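Local coordinates for GlcNAc Inducible Gene 2, GIG2 (Candida albicans, PDB 6AKZ), which binds an iron(III) ion in a cupin-clan fold and is probably an oxygenase of the DUF1479 family, encoded by a gene inducible by N-acetylglucosamine, at residues Arg229-Glu234 with Lys467-Ala472; Asp169-Tyr174 with Tyr372-Leu377; Glu435-Pro440 with Ser452-Ala457. All blocks are in the same frame, centred on the assembly; numbering follows the deposited sequence.

Contact 1: residues Arg229-Glu234 with Lys467-Ala472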
ATOM      1  N   ARG A 229       5.108  -9.153   9.269  1.00 12.73           N
ATOM      2  CA  ARG A 229       5.164  -7.850   8.581  1.00 12.67           C
ATOM      3  C   ARG A 229       5.212  -6.616   9.460  1.00 12.39           C
ATOM      4  O   ARG A 229       5.751  -5.585   9.066  1.00 12.98           O
ATOM      5  CB  ARG A 229       3.985  -7.758   7.595  1.00 13.30           C
ATOM      6  CG  ARG A 229       4.370  -6.897   6.404  1.00 12.35           C
ATOM      7  CD  ARG A 229       3.329  -7.011   5.336  1.00 14.02           C
ATOM      8  NE  ARG A 229       3.777  -6.303   4.148  1.00 13.00           N
ATOM      9  CZ  ARG A 229       3.543  -6.710   2.895  1.00 13.04           C
ATOM     10  NH1 ARG A 229       2.796  -7.816   2.650  1.00 13.04           N
ATOM     11  NH2 ARG A 229       4.015  -6.009   1.897  1.00 13.02           N
ATOM     12  N   THR A 230       4.601  -6.751  10.650  1.00 14.35           N
ATOM     13  CA  THR A 230       4.653  -5.768  11.766  1.00 14.59           C
ATOM     14  C   THR A 230       6.089  -5.295  12.053  1.00 16.20           C
ATOM     15  O   THR A 230       6.303  -4.145  12.430  1.00 13.40           O
ATOM     16  CB  THR A 230       3.866  -6.355  12.986  1.00 15.60           C
ATOM     17  OG1 THR A 230       2.449  -6.388  12.658  1.00 14.86           O
ATOM     18  CG2 THR A 230       3.993  -5.500  14.247  1.00 15.29           C
ATOM     19  N   TYR A 231       7.062  -6.164  11.837  1.00 15.45           N
ATOM     20  CA  TYR A 231       8.428  -5.885  12.168  1.00 16.43           C
ATOM     21  C   TYR A 231       9.342  -5.755  10.929  1.00 17.74           C
ATOM     22  O   TYR A 231      10.544  -5.770  11.046  1.00 17.52           O
ATOM     23  CB  TYR A 231       8.949  -7.009  13.067  1.00 15.93           C
ATOM     24  CG  TYR A 231       8.165  -7.106  14.337  1.00 14.57           C
ATOM     25  CD1 TYR A 231       8.463  -6.271  15.425  1.00 18.12           C
ATOM     26  CD2 TYR A 231       7.103  -8.017  14.470  1.00 14.59           C
ATOM     27  CE1 TYR A 231       7.736  -6.332  16.619  1.00 16.67           C
ATOM     28  CE2 TYR A 231       6.371  -8.086  15.675  1.00 15.79           C
ATOM     29  CZ  TYR A 231       6.717  -7.212  16.745  1.00 15.11           C
ATOM     30  OH  TYR A 231       5.999  -7.222  17.956  1.00 15.87           O
ATOM     31  N   SER A 232       8.737  -5.681   9.751  1.00 17.72           N
ATOM     32  CA  SER A 232       9.495  -5.581   8.525  1.00 16.96           C
ATOM     33  C   SER A 232      10.020  -4.134   8.395  1.00 16.77           C
ATOM     34  O   SER A 232       9.348  -3.175   8.691  1.00 16.64           O
ATOM     35  CB  SER A 232       8.630  -5.956   7.305  1.00 19.22           C
ATOM     36  OG  SER A 232       7.549  -5.033   7.109  1.00 20.48           O
ATOM     37  N   LYS A 233      11.219  -4.044   7.843  1.00 17.19           N
ATOM     38  CA  LYS A 233      11.900  -2.796   7.505  1.00 18.71           C
ATOM     39  C   LYS A 233      11.758  -2.623   6.022  1.00 19.07           C
ATOM     40  O   LYS A 233      12.355  -3.394   5.270  1.00 18.69           O
ATOM     41  CB  LYS A 233      13.368  -2.922   7.888  1.00 23.67           C
ATOM     42  CG  LYS A 233      13.582  -3.130   9.359  1.00 28.94           C
ATOM     43  CD  LYS A 233      15.054  -3.354   9.688  1.00 36.21           C
ATOM     44  CE  LYS A 233      15.804  -2.039   9.616  1.00 43.19           C
ATOM     45  NZ  LYS A 233      17.120  -2.157  10.318  1.00 49.98           N
ATOM     46  N   GLU A 234      10.872  -1.720   5.618  1.00 18.18           N
ATOM     47  CA  GLU A 234      10.637  -1.434   4.237  1.00 22.11           C
ATOM     48  C   GLU A 234      11.772  -0.641   3.584  1.00 21.73           C
ATOM     49  O   GLU A 234      11.810  -0.545   2.360  1.00 22.39           O
ATOM     50  CB  GLU A 234       9.306  -0.661   4.046  1.00 22.60           C
ATOM     51  CG  GLU A 234       8.159  -1.643   4.268  1.00 24.73           C
ATOM     52  CD  GLU A 234       6.774  -1.062   3.966  1.00 26.03           C
ATOM     53  OE1 GLU A 234       6.672   0.035   3.429  1.00 29.21           O
ATOM     54  OE2 GLU A 234       5.814  -1.776   4.228  1.00 26.36           O
ATOM     55  N   LYS A 467      15.387  -1.623  18.456  1.00 34.72           N
ATOM     56  CA  LYS A 467      15.305  -2.513  19.590  1.00 33.30           C
ATOM     57  C   LYS A 467      14.219  -3.569  19.371  1.00 31.88           C
ATOM     58  O   LYS A 467      14.432  -4.777  19.581  1.00 27.54           O
ATOM     59  CB  LYS A 467      15.025  -1.648  20.825  1.00 37.88           C
ATOM     60  CG  LYS A 467      14.562  -2.392  22.057  1.00 43.60           C
ATOM     61  CD  LYS A 467      14.504  -1.463  23.274  1.00 48.65           C
ATOM     62  CE  LYS A 467      13.125  -0.869  23.476  1.00 49.33           C
ATOM     63  NZ  LYS A 467      13.098   0.021  24.660  1.00 52.16           N
ATOM     64  N   TYR A 468      13.038  -3.097  18.941  1.00 26.88           N
ATOM     65  CA  TYR A 468      11.874  -3.966  18.758  1.00 26.77           C
ATOM     66  C   TYR A 468      12.087  -4.888  17.586  1.00 26.13           C
ATOM     67  O   TYR A 468      11.795  -6.067  17.694  1.00 25.58           O
ATOM     68  CB  TYR A 468      10.647  -3.109  18.478  1.00 29.05           C
ATOM     69  CG  TYR A 468      10.375  -2.184  19.579  1.00 25.91           C
ATOM     70  CD1 TYR A 468       9.786  -2.671  20.717  1.00 27.23           C
ATOM     71  CD2 TYR A 468      10.823  -0.834  19.566  1.00 27.80           C
ATOM     72  CE1 TYR A 468       9.543  -1.862  21.790  1.00 29.80           C
ATOM     73  CE2 TYR A 468      10.585  -0.004  20.664  1.00 28.44           C
ATOM     74  CZ  TYR A 468       9.938  -0.554  21.770  1.00 27.85           C
ATOM     75  OH  TYR A 468       9.639   0.141  22.893  1.00 28.77           O
ATOM     76  N   ILE A 469      12.635  -4.351  16.495  1.00 29.15           N
ATOM     77  CA  ILE A 469      12.940  -5.150  15.313  1.00 30.83           C
ATOM     78  C   ILE A 469      13.957  -6.239  15.624  1.00 34.61           C
ATOM     79  O   ILE A 469      13.700  -7.444  15.311  1.00 34.55           O
ATOM     80  CB  ILE A 469      13.499  -4.346  14.098  1.00 34.29           C
ATOM     81  CG1 ILE A 469      12.596  -3.160  13.710  1.00 37.52           C
ATOM     82  CG2 ILE A 469      13.695  -5.298  12.913  1.00 32.87           C
ATOM     83  CD1 ILE A 469      11.115  -3.470  13.694  1.00 40.92           C
ATOM     84  N   HIS A 470      15.092  -5.828  16.222  1.00 31.80           N
ATOM     85  CA  HIS A 470      16.151  -6.769  16.616  1.00 35.29           C
ATOM     86  C   HIS A 470      15.573  -7.877  17.518  1.00 31.51           C
ATOM     87  O   HIS A 470      15.745  -9.036  17.243  1.00 30.47           O
ATOM     88  CB  HIS A 470      17.374  -6.037  17.215  1.00 38.35           C
ATOM     89  N   HIS A 471      14.780  -7.544  18.530  1.00 33.85           N
ATOM     90  CA  HIS A 471      14.135  -8.577  19.314  1.00 33.99           C
ATOM     91  C   HIS A 471      13.243  -9.579  18.526  1.00 36.69           C
ATOM     92  O   HIS A 471      13.198 -10.793  18.835  1.00 38.59           O
ATOM     93  CB  HIS A 471      13.347  -7.942  20.454  1.00 39.53           C
ATOM     94  CG  HIS A 471      12.669  -8.941  21.337  1.00 47.85           C
ATOM     95  ND1 HIS A 471      13.356  -9.722  22.238  1.00 49.52           N
ATOM     96  CD2 HIS A 471      11.365  -9.295  21.449  1.00 51.45           C
ATOM     97  CE1 HIS A 471      12.507 -10.519  22.864  1.00 53.34           C
ATOM     98  NE2 HIS A 471      11.294 -10.285  22.400  1.00 51.63           N
ATOM     99  N   ALA A 472      12.536  -9.089  17.503  1.00 33.53           N
ATOM    100  CA  ALA A 472      11.632  -9.958  16.724  1.00 33.16           C
ATOM    101  C   ALA A 472      12.417 -10.915  15.899  1.00 30.89           C
ATOM    102  O   ALA A 472      12.034 -12.045  15.776  1.00 40.08           O
ATOM    103  CB  ALA A 472      10.703  -9.137  15.818  1.00 29.96           C
TER
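Tyr231 and Ile469 bring the two backbones to their nearest approach, 5.5 Å from CA to CA, where the irregular segment 229-234 runs up against helix 466-474. The contact illustrates how a helix late in the chain can be packed against a loop mainly by apolar groups, without a hydrogen bond between the two segments, every contact being carbon against carbon or carbon against a carbonyl oxygen. Its centre is the Tyr231 ring. Ala472 CB sits over one face, 3.8 Å from the ring centroid and 23° off the normal, a CH-pi contact displaced toward the CG side, with Tyr231 CG 3.6 Å from Ala472 CB. Thr230 CG2 lies over the opposite face, also toward the rim, so that methyl groups flank the ring. Ile469 arrives at the edge: its CD1, near the ring plane, is 4.2 Å from Tyr231 CB. The same methyl lies 3.6 Å from Tyr231 O. With Ile469 CG2 anti to the backbone N (CG1 at chi1 -53°), the branched residue offers two methyls to the loop, and CG2 meets Lys233 CD at 4.0 Å. Within the loop, Ser232 OG donates to Arg229 O at 2.7 Å, on a lone pair in the carbonyl plane, and Ser232 N binds that same oxygen, which pins the turn that presents Tyr231. Beyond the pair, Tyr231 OH is hydrogen-bonded to Leu165 N and the ring touches Met205 of helix 204-208, while Arg229 forms a salt bridge with Asp352, just after strand 346-350 of the main sheet.

Contact 2: residues Asp169-Tyr174 with Tyr372-Leu377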
ATOM      1  N   ASP A 169      -7.295  -2.056  15.307  1.00 15.21           N
ATOM      2  CA  ASP A 169      -8.435  -1.196  15.603  1.00 17.92           C
ATOM      3  C   ASP A 169      -8.111   0.285  15.507  1.00 18.50           C
ATOM      4  O   ASP A 169      -9.008   1.136  15.662  1.00 21.41           O
ATOM      5  CB  ASP A 169      -8.948  -1.448  17.027  1.00 22.54           C
ATOM      6  CG  ASP A 169      -9.533  -2.801  17.203  1.00 29.55           C
ATOM      7  OD1 ASP A 169      -9.911  -3.435  16.193  1.00 31.47           O
ATOM      8  OD2 ASP A 169      -9.636  -3.253  18.372  1.00 33.68           O
ATOM      9  N   THR A 170      -6.877   0.683  15.295  1.00 14.96           N
ATOM     10  CA  THR A 170      -6.590   2.063  15.254  1.00 13.88           C
ATOM     11  C   THR A 170      -6.028   2.432  13.884  1.00 15.27           C
ATOM     12  O   THR A 170      -4.999   1.855  13.441  1.00 14.07           O
ATOM     13  CB  THR A 170      -5.616   2.422  16.323  1.00 16.73           C
ATOM     14  OG1 THR A 170      -6.280   2.275  17.600  1.00 17.98           O
ATOM     15  CG2 THR A 170      -5.125   3.859  16.167  1.00 15.27           C
ATOM     16  N   GLN A 171      -6.649   3.454  13.270  1.00 12.64           N
ATOM     17  CA  GLN A 171      -6.153   4.052  12.030  1.00 13.19           C
ATOM     18  C   GLN A 171      -5.309   5.266  12.342  1.00 14.26           C
ATOM     19  O   GLN A 171      -5.761   6.136  13.026  1.00 16.23           O
ATOM     20  CB  GLN A 171      -7.344   4.456  11.166  1.00 14.95           C
ATOM     21  CG  GLN A 171      -7.076   5.280   9.951  1.00 14.43           C
ATOM     22  CD  GLN A 171      -6.257   4.597   8.868  1.00 15.72           C
ATOM     23  OE1 GLN A 171      -5.926   3.389   8.921  1.00 15.81           O
ATOM     24  NE2 GLN A 171      -6.034   5.335   7.815  1.00 15.34           N
ATOM     25  N   LEU A 172      -4.123   5.326  11.817  1.00 13.28           N
ATOM     26  CA  LEU A 172      -3.272   6.544  11.855  1.00 13.38           C
ATOM     27  C   LEU A 172      -3.357   7.240  10.496  1.00 13.25           C
ATOM     28  O   LEU A 172      -3.546   6.622   9.448  1.00 14.02           O
ATOM     29  CB  LEU A 172      -1.809   6.192  12.100  1.00 14.39           C
ATOM     30  CG  LEU A 172      -1.552   5.460  13.406  1.00 14.84           C
ATOM     31  CD1 LEU A 172      -0.078   5.289  13.607  1.00 15.41           C
ATOM     32  CD2 LEU A 172      -2.242   6.107  14.603  1.00 17.40           C
ATOM     33  N   VAL A 173      -3.103   8.535  10.517  1.00 13.27           N
ATOM     34  CA  VAL A 173      -2.946   9.290   9.320  1.00 14.58           C
ATOM     35  C   VAL A 173      -1.487   9.359   8.878  1.00 14.84           C
ATOM     36  O   VAL A 173      -0.587   9.944   9.575  1.00 14.21           O
ATOM     37  CB  VAL A 173      -3.523  10.705   9.437  1.00 13.55           C
ATOM     38  CG1 VAL A 173      -3.193  11.590   8.196  1.00 15.13           C
ATOM     39  CG2 VAL A 173      -5.040  10.662   9.707  1.00 16.16           C
ATOM     40  N   TYR A 174      -1.288   8.841   7.667  1.00 15.55           N
ATOM     41  CA  TYR A 174      -0.092   9.130   6.882  1.00 16.08           C
ATOM     42  C   TYR A 174      -0.508  10.243   5.916  1.00 16.44           C
ATOM     43  O   TYR A 174      -1.369  10.035   5.091  1.00 15.76           O
ATOM     44  CB  TYR A 174       0.400   7.893   6.173  1.00 18.08           C
ATOM     45  CG  TYR A 174       1.468   8.160   5.172  1.00 19.12           C
ATOM     46  CD1 TYR A 174       2.769   8.482   5.578  1.00 19.19           C
ATOM     47  CD2 TYR A 174       1.192   8.107   3.825  1.00 19.64           C
ATOM     48  CE1 TYR A 174       3.787   8.707   4.646  1.00 23.88           C
ATOM     49  CE2 TYR A 174       2.213   8.346   2.870  1.00 20.40           C
ATOM     50  CZ  TYR A 174       3.489   8.641   3.281  1.00 23.05           C
ATOM     51  OH  TYR A 174       4.467   8.880   2.341  1.00 24.60           O
ATOM     52  N   TYR A 372      -5.441   8.295   0.503  1.00 11.03           N
ATOM     53  CA  TYR A 372      -5.540   7.968   1.956  1.00 10.20           C
ATOM     54  C   TYR A 372      -5.460   6.471   2.094  1.00 10.17           C
ATOM     55  O   TYR A 372      -6.347   5.791   1.579  1.00 10.04           O
ATOM     56  CB  TYR A 372      -6.846   8.607   2.532  1.00 10.94           C
ATOM     57  CG  TYR A 372      -6.996   8.472   4.022  1.00 11.46           C
ATOM     58  CD1 TYR A 372      -5.874   8.681   4.880  1.00 12.12           C
ATOM     59  CD2 TYR A 372      -8.258   8.304   4.596  1.00 12.12           C
ATOM     60  CE1 TYR A 372      -6.036   8.589   6.270  1.00 11.72           C
ATOM     61  CE2 TYR A 372      -8.392   8.149   5.982  1.00 12.36           C
ATOM     62  CZ  TYR A 372      -7.282   8.290   6.782  1.00 12.08           C
ATOM     63  OH  TYR A 372      -7.358   8.157   8.152  1.00 12.05           O
ATOM     64  N   GLY A 373      -4.393   5.952   2.760  1.00 10.46           N
ATOM     65  CA  GLY A 373      -4.087   4.588   2.912  1.00 11.84           C
ATOM     66  C   GLY A 373      -4.423   4.143   4.288  1.00 11.25           C
ATOM     67  O   GLY A 373      -4.680   4.961   5.201  1.00 11.90           O
ATOM     68  N   GLN A 374      -4.444   2.814   4.453  1.00 10.24           N
ATOM     69  CA  GLN A 374      -4.558   2.256   5.768  1.00 10.35           C
ATOM     70  C   GLN A 374      -3.219   2.094   6.445  1.00 10.75           C
ATOM     71  O   GLN A 374      -2.350   1.396   5.918  1.00 10.99           O
ATOM     72  CB  GLN A 374      -5.251   0.884   5.643  1.00 11.09           C
ATOM     73  CG  GLN A 374      -5.444   0.218   7.007  1.00 12.85           C
ATOM     74  CD  GLN A 374      -6.352  -0.980   6.907  1.00 14.02           C
ATOM     75  OE1 GLN A 374      -5.959  -1.987   6.430  1.00 13.89           O
ATOM     76  NE2 GLN A 374      -7.579  -0.878   7.472  1.00 14.05           N
ATOM     77  N   THR A 375      -3.059   2.733   7.601  1.00 10.55           N
ATOM     78  CA  THR A 375      -1.808   2.778   8.306  1.00 13.69           C
ATOM     79  C   THR A 375      -2.153   2.405   9.773  1.00 13.38           C
ATOM     80  O   THR A 375      -2.590   3.224  10.574  1.00 15.03           O
ATOM     81  CB  THR A 375      -1.261   4.208   8.252  1.00 13.93           C
ATOM     82  OG1 THR A 375      -1.116   4.613   6.883  1.00 17.13           O
ATOM     83  CG2 THR A 375       0.059   4.300   8.974  1.00 15.03           C
ATOM     84  N   PRO A 376      -1.991   1.135  10.140  1.00 12.56           N
ATOM     85  CA  PRO A 376      -2.336   0.756  11.512  1.00 11.98           C
ATOM     86  C   PRO A 376      -1.335   1.265  12.537  1.00 11.81           C
ATOM     87  O   PRO A 376      -0.139   1.435  12.227  1.00 12.02           O
ATOM     88  CB  PRO A 376      -2.313  -0.803  11.449  1.00 12.62           C
ATOM     89  CG  PRO A 376      -1.226  -1.075  10.366  1.00 13.13           C
ATOM     90  CD  PRO A 376      -1.453   0.027   9.329  1.00 12.46           C
ATOM     91  N   LEU A 377      -1.859   1.479  13.735  1.00 10.95           N
ATOM     92  CA  LEU A 377      -1.022   1.744  14.863  1.00 12.38           C
ATOM     93  C   LEU A 377      -0.123   0.528  15.074  1.00 12.83           C
ATOM     94  O   LEU A 377      -0.588  -0.566  15.355  1.00 15.10           O
ATOM     95  CB  LEU A 377      -1.816   2.108  16.125  1.00 12.55           C
ATOM     96  CG  LEU A 377      -0.957   2.246  17.422  1.00 14.65           C
ATOM     97  CD1 LEU A 377      -0.017   3.426  17.259  1.00 16.19           C
ATOM     98  CD2 LEU A 377      -1.972   2.528  18.547  1.00 14.93           C
TER
HETATM   99  O   HOH W   1      -7.415   1.272   9.709  1.00 13.48           O
HETATM  100  O   HOH W   2      -3.037   6.824   6.672  1.00 13.10           O
HETATM  101  O   HOH W   3      -2.466   8.081   3.529  1.00 14.20           O
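Leu172 N donates to Thr375 O at 2.9 Å, nearly along the C=O axis, and Leu377 N to Thr170 O at 3.2 Å, tilted from the carbonyl plane. These bonds flank Gln171 and Pro376, an antiparallel, non-hydrogen-bonded pair: a short beta bridge at which the chain leaving strand 367-371 of the main sheet, which is consistent with the cupin clan of the family, meets the short strand 170-171. The principle illustrated is that a brief bridge can be extended by a side chain acting as a substitute for backbone. The tight apolar flank is formed by Thr170 and Leu377, which run side by side, pointing the same way, with Thr170 CG2 3.7 Å from Leu377 CB, and by Leu172 CD1, which packs on Leu377 CD1. Helix 445-460 covers Leu377 through Ile450 and Ala454.

Away from that flank, polar groups and ordered waters fill the interface. Gln171 starts away from its partner, but the bend at chi2 (65°) turns CD back, and the amide then works at both ends. OE1 accepts from Thr375 N, while NE2 reaches both Gly373 O and Tyr372 OH, each close to the amide plane. The amide and the Tyr372 ring meet tip to tip with planes 81° apart. One water bridges Gln171 OE1 to Gln374 NE2, and another joins Tyr174 O to Gly373 N. The side chain of Tyr174 is about 10 Å from that of Asp194, an iron ligand. A third water makes four bonds, donating to Leu172 O and Gly373 O and accepting from Tyr174 N and, at 2.9 Å, Thr375 OG1.

Contact 3: residues Glu435-Pro440 with Ser452-Ala457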
ATOM      1  N   GLU A 435      -3.344  13.345  20.624  1.00 19.83           N
ATOM      2  CA  GLU A 435      -3.980  12.977  21.862  1.00 22.47           C
ATOM      3  C   GLU A 435      -3.521  11.570  22.192  1.00 22.86           C
ATOM      4  O   GLU A 435      -3.412  10.737  21.282  1.00 20.09           O
ATOM      5  CB  GLU A 435      -5.477  12.968  21.642  1.00 26.37           C
ATOM      6  CG  GLU A 435      -6.280  12.527  22.845  1.00 31.95           C
ATOM      7  CD  GLU A 435      -6.109  13.513  24.005  1.00 38.55           C
ATOM      8  OE1 GLU A 435      -6.448  14.708  23.817  1.00 40.19           O
ATOM      9  OE2 GLU A 435      -5.562  13.103  25.050  1.00 50.02           O
ATOM     10  N   GLU A 436      -3.296  11.293  23.484  1.00 21.21           N
ATOM     11  CA  GLU A 436      -2.850   9.978  23.885  1.00 23.82           C
ATOM     12  C   GLU A 436      -3.980   8.978  23.643  1.00 18.98           C
ATOM     13  O   GLU A 436      -5.193   9.301  23.661  1.00 17.11           O
ATOM     14  CB  GLU A 436      -2.465   9.940  25.388  1.00 28.30           C
ATOM     15  CG  GLU A 436      -1.323  10.875  25.749  1.00 36.89           C
ATOM     16  CD  GLU A 436      -1.768  12.295  26.197  1.00 46.97           C
ATOM     17  OE1 GLU A 436      -2.757  12.936  25.663  1.00 48.61           O
ATOM     18  OE2 GLU A 436      -1.098  12.792  27.122  1.00 57.02           O
ATOM     19  N   PHE A 437      -3.574   7.749  23.421  1.00 17.13           N
ATOM     20  CA  PHE A 437      -4.502   6.602  23.238  1.00 16.68           C
ATOM     21  C   PHE A 437      -5.062   6.118  24.543  1.00 19.34           C
ATOM     22  O   PHE A 437      -4.390   6.118  25.545  1.00 21.94           O
ATOM     23  CB  PHE A 437      -3.783   5.468  22.502  1.00 17.71           C
ATOM     24  CG  PHE A 437      -3.365   5.849  21.122  1.00 16.42           C
ATOM     25  CD1 PHE A 437      -4.315   5.849  20.104  1.00 17.28           C
ATOM     26  CD2 PHE A 437      -2.087   6.244  20.864  1.00 15.46           C
ATOM     27  CE1 PHE A 437      -3.968   6.290  18.846  1.00 17.03           C
ATOM     28  CE2 PHE A 437      -1.722   6.629  19.572  1.00 18.43           C
ATOM     29  CZ  PHE A 437      -2.691   6.629  18.559  1.00 15.84           C
ATOM     30  N   GLU A 438      -6.356   5.847  24.557  1.00 19.16           N
ATOM     31  CA  GLU A 438      -7.009   5.239  25.675  1.00 22.12           C
ATOM     32  C   GLU A 438      -6.640   3.749  25.703  1.00 21.08           C
ATOM     33  O   GLU A 438      -6.523   3.125  24.661  1.00 22.31           O
ATOM     34  CB  GLU A 438      -8.531   5.431  25.503  1.00 25.55           C
ATOM     35  CG  GLU A 438      -9.346   5.253  26.771  1.00 33.92           C
ATOM     36  CD  GLU A 438     -10.832   4.935  26.482  1.00 39.03           C
ATOM     37  OE1 GLU A 438     -11.379   5.502  25.521  1.00 43.34           O
ATOM     38  OE2 GLU A 438     -11.434   4.080  27.198  1.00 49.13           O
ATOM     39  N   LYS A 439      -6.415   3.180  26.882  1.00 19.65           N
ATOM     40  CA  LYS A 439      -6.223   1.742  27.013  1.00 21.34           C
ATOM     41  C   LYS A 439      -7.156   1.240  28.077  1.00 24.58           C
ATOM     42  O   LYS A 439      -6.803   1.401  29.234  1.00 24.65           O
ATOM     43  CB  LYS A 439      -4.862   1.387  27.466  1.00 24.44           C
ATOM     44  CG  LYS A 439      -3.887   1.953  26.513  1.00 26.80           C
ATOM     45  CD  LYS A 439      -2.645   1.317  26.963  1.00 34.11           C
ATOM     46  CE  LYS A 439      -1.468   2.108  26.640  1.00 37.43           C
ATOM     47  NZ  LYS A 439      -1.630   3.512  26.292  1.00 48.82           N
ATOM     48  N   PRO A 440      -8.318   0.711  27.682  1.00 24.99           N
ATOM     49  CA  PRO A 440      -9.394   0.263  28.556  1.00 29.50           C
ATOM     50  C   PRO A 440      -8.889  -0.785  29.546  1.00 30.79           C
ATOM     51  O   PRO A 440      -7.938  -1.533  29.221  1.00 27.02           O
ATOM     52  CB  PRO A 440     -10.380  -0.378  27.573  1.00 27.18           C
ATOM     53  CG  PRO A 440     -10.164   0.282  26.288  1.00 26.42           C
ATOM     54  CD  PRO A 440      -8.711   0.633  26.254  1.00 25.23           C
ATOM     55  N   SER A 452       0.585   1.900  24.601  1.00 12.31           N
ATOM     56  CA  SER A 452       1.476   2.455  25.594  1.00 14.50           C
ATOM     57  C   SER A 452       2.751   3.025  24.988  1.00 13.55           C
ATOM     58  O   SER A 452       3.209   4.134  25.375  1.00 14.38           O
ATOM     59  CB  SER A 452       1.804   1.424  26.676  1.00 14.41           C
ATOM     60  OG  SER A 452       2.776   1.990  27.584  1.00 14.64           O
ATOM     61  N   ILE A 453       3.345   2.276  24.071  1.00 14.83           N
ATOM     62  CA  ILE A 453       4.597   2.709  23.432  1.00 15.40           C
ATOM     63  C   ILE A 453       4.351   4.031  22.657  1.00 17.36           C
ATOM     64  O   ILE A 453       5.150   4.999  22.770  1.00 16.34           O
ATOM     65  CB  ILE A 453       5.106   1.614  22.546  1.00 15.82           C
ATOM     66  CG1 ILE A 453       5.611   0.441  23.416  1.00 15.64           C
ATOM     67  CG2 ILE A 453       6.192   2.138  21.578  1.00 16.92           C
ATOM     68  CD1 ILE A 453       5.766  -0.866  22.641  1.00 15.12           C
ATOM     69  N   ALA A 454       3.226   4.118  21.942  1.00 14.81           N
ATOM     70  CA  ALA A 454       2.890   5.389  21.296  1.00 16.16           C
ATOM     71  C   ALA A 454       2.748   6.562  22.264  1.00 16.26           C
ATOM     72  O   ALA A 454       3.304   7.645  22.036  1.00 14.65           O
ATOM     73  CB  ALA A 454       1.626   5.287  20.462  1.00 17.22           C
ATOM     74  N   ASN A 455       2.025   6.335  23.326  1.00 15.67           N
ATOM     75  CA  ASN A 455       1.889   7.326  24.358  1.00 15.79           C
ATOM     76  C   ASN A 455       3.211   7.775  24.950  1.00 16.47           C
ATOM     77  O   ASN A 455       3.398   9.000  25.141  1.00 16.91           O
ATOM     78  CB  ASN A 455       0.962   6.805  25.419  1.00 17.24           C
ATOM     79  CG  ASN A 455      -0.491   6.762  24.971  1.00 19.34           C
ATOM     80  OD1 ASN A 455      -0.901   7.244  23.893  1.00 18.21           O
ATOM     81  ND2 ASN A 455      -1.288   6.207  25.811  1.00 19.10           N
ATOM     82  N   GLN A 456       4.123   6.851  25.197  1.00 16.23           N
ATOM     83  CA  GLN A 456       5.462   7.184  25.620  1.00 17.62           C
ATOM     84  C   GLN A 456       6.239   8.051  24.610  1.00 18.71           C
ATOM     85  O   GLN A 456       6.930   8.998  24.990  1.00 17.87           O
ATOM     86  CB  GLN A 456       6.270   5.945  25.908  1.00 17.69           C
ATOM     87  CG  GLN A 456       5.803   5.015  27.040  1.00 17.35           C
ATOM     88  CD  GLN A 456       6.488   3.662  26.953  1.00 18.21           C
ATOM     89  OE1 GLN A 456       7.686   3.588  26.795  1.00 20.30           O
ATOM     90  NE2 GLN A 456       5.720   2.561  26.974  1.00 17.49           N
ATOM     91  N   ALA A 457       6.187   7.670  23.332  1.00 17.74           N
ATOM     92  CA  ALA A 457       6.711   8.481  22.294  1.00 18.78           C
ATOM     93  C   ALA A 457       6.054   9.841  22.185  1.00 20.17           C
ATOM     94  O   ALA A 457       6.762  10.827  22.030  1.00 21.88           O
ATOM     95  CB  ALA A 457       6.699   7.744  20.971  1.00 19.82           C
TER
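Asn455 reaches from helix 445-460 to the extended segment 435-440 and binds both backbone polar atoms of Phe437, an example of one side-chain amide satisfying the donor and acceptor of a single residue. Asn455 OD1 accepts from Phe437 N at 2.8 Å, with the donor in the carbonyl plane on a lone pair. Asn455 ND2 returns a bond to Phe437 O at 3.1 Å, nearly straight at 170°, and that oxygen lies close to the amide plane. Two bonds from one flat group fix its rotation. Asn455 CG lies anti to its carbonyl carbon (chi1 -72°), on the side of the loop.

The ring follows the same alignment. It lies only 13° from the amide plane, and Asn455 OD1 comes to its edge, 3.4 Å from Phe437 CD2. The apolar contact is with Ala454, whose CB rests 3.7 Å from Phe437 CE2, obliquely to the ring. Glu436 CB passes near Asn455 OD1, its carboxylate plane almost perpendicular to the amide.

Neighbouring carbonyls of the loop find other donors: Glu436 O is bound by Arg430 NE and Glu438 O by Arg451 NH1. On the helix itself, Gln456 NE2 donates to Ser452 OG at 3.1 Å, and Gln456 N to Ser452 O in the regular helical pattern. The modelled end of Lys439 is doubtful: its NZ sits beside another donor, Asn455 ND2, and CE crowds Ser452 N. A residue in a hydrogen-bonded antiparallel pair uses both its N-H and its C=O toward one partner; here the partner is a side-chain amide, tying a loop to the helix that follows it.

How the contacts relate
Contact 2 is the buried member of the set, nearest the chain's centre and the iron, whereas contact 1 lies at the surface and contact 3 is partly buried further out. Chemistry changes accordingly: backbone bonds, a side-chain amide and ordered waters in contact 2, a two-bond amide in contact 3, and methyl-on-ring packing in contact 1. Contacts 2 and 3 share an apolar junction, where Phe437 CE1 lies 3.8 Å from Thr170 CG2 and Phe437 CZ also meets Leu172 CD2. Contacts 1 and 3 use successive helices, 466-474 and 445-460, which touch through Tyr468 and Ile453. Contacts 1 and 2 do not touch, their nearest atoms being about 7 Å apart.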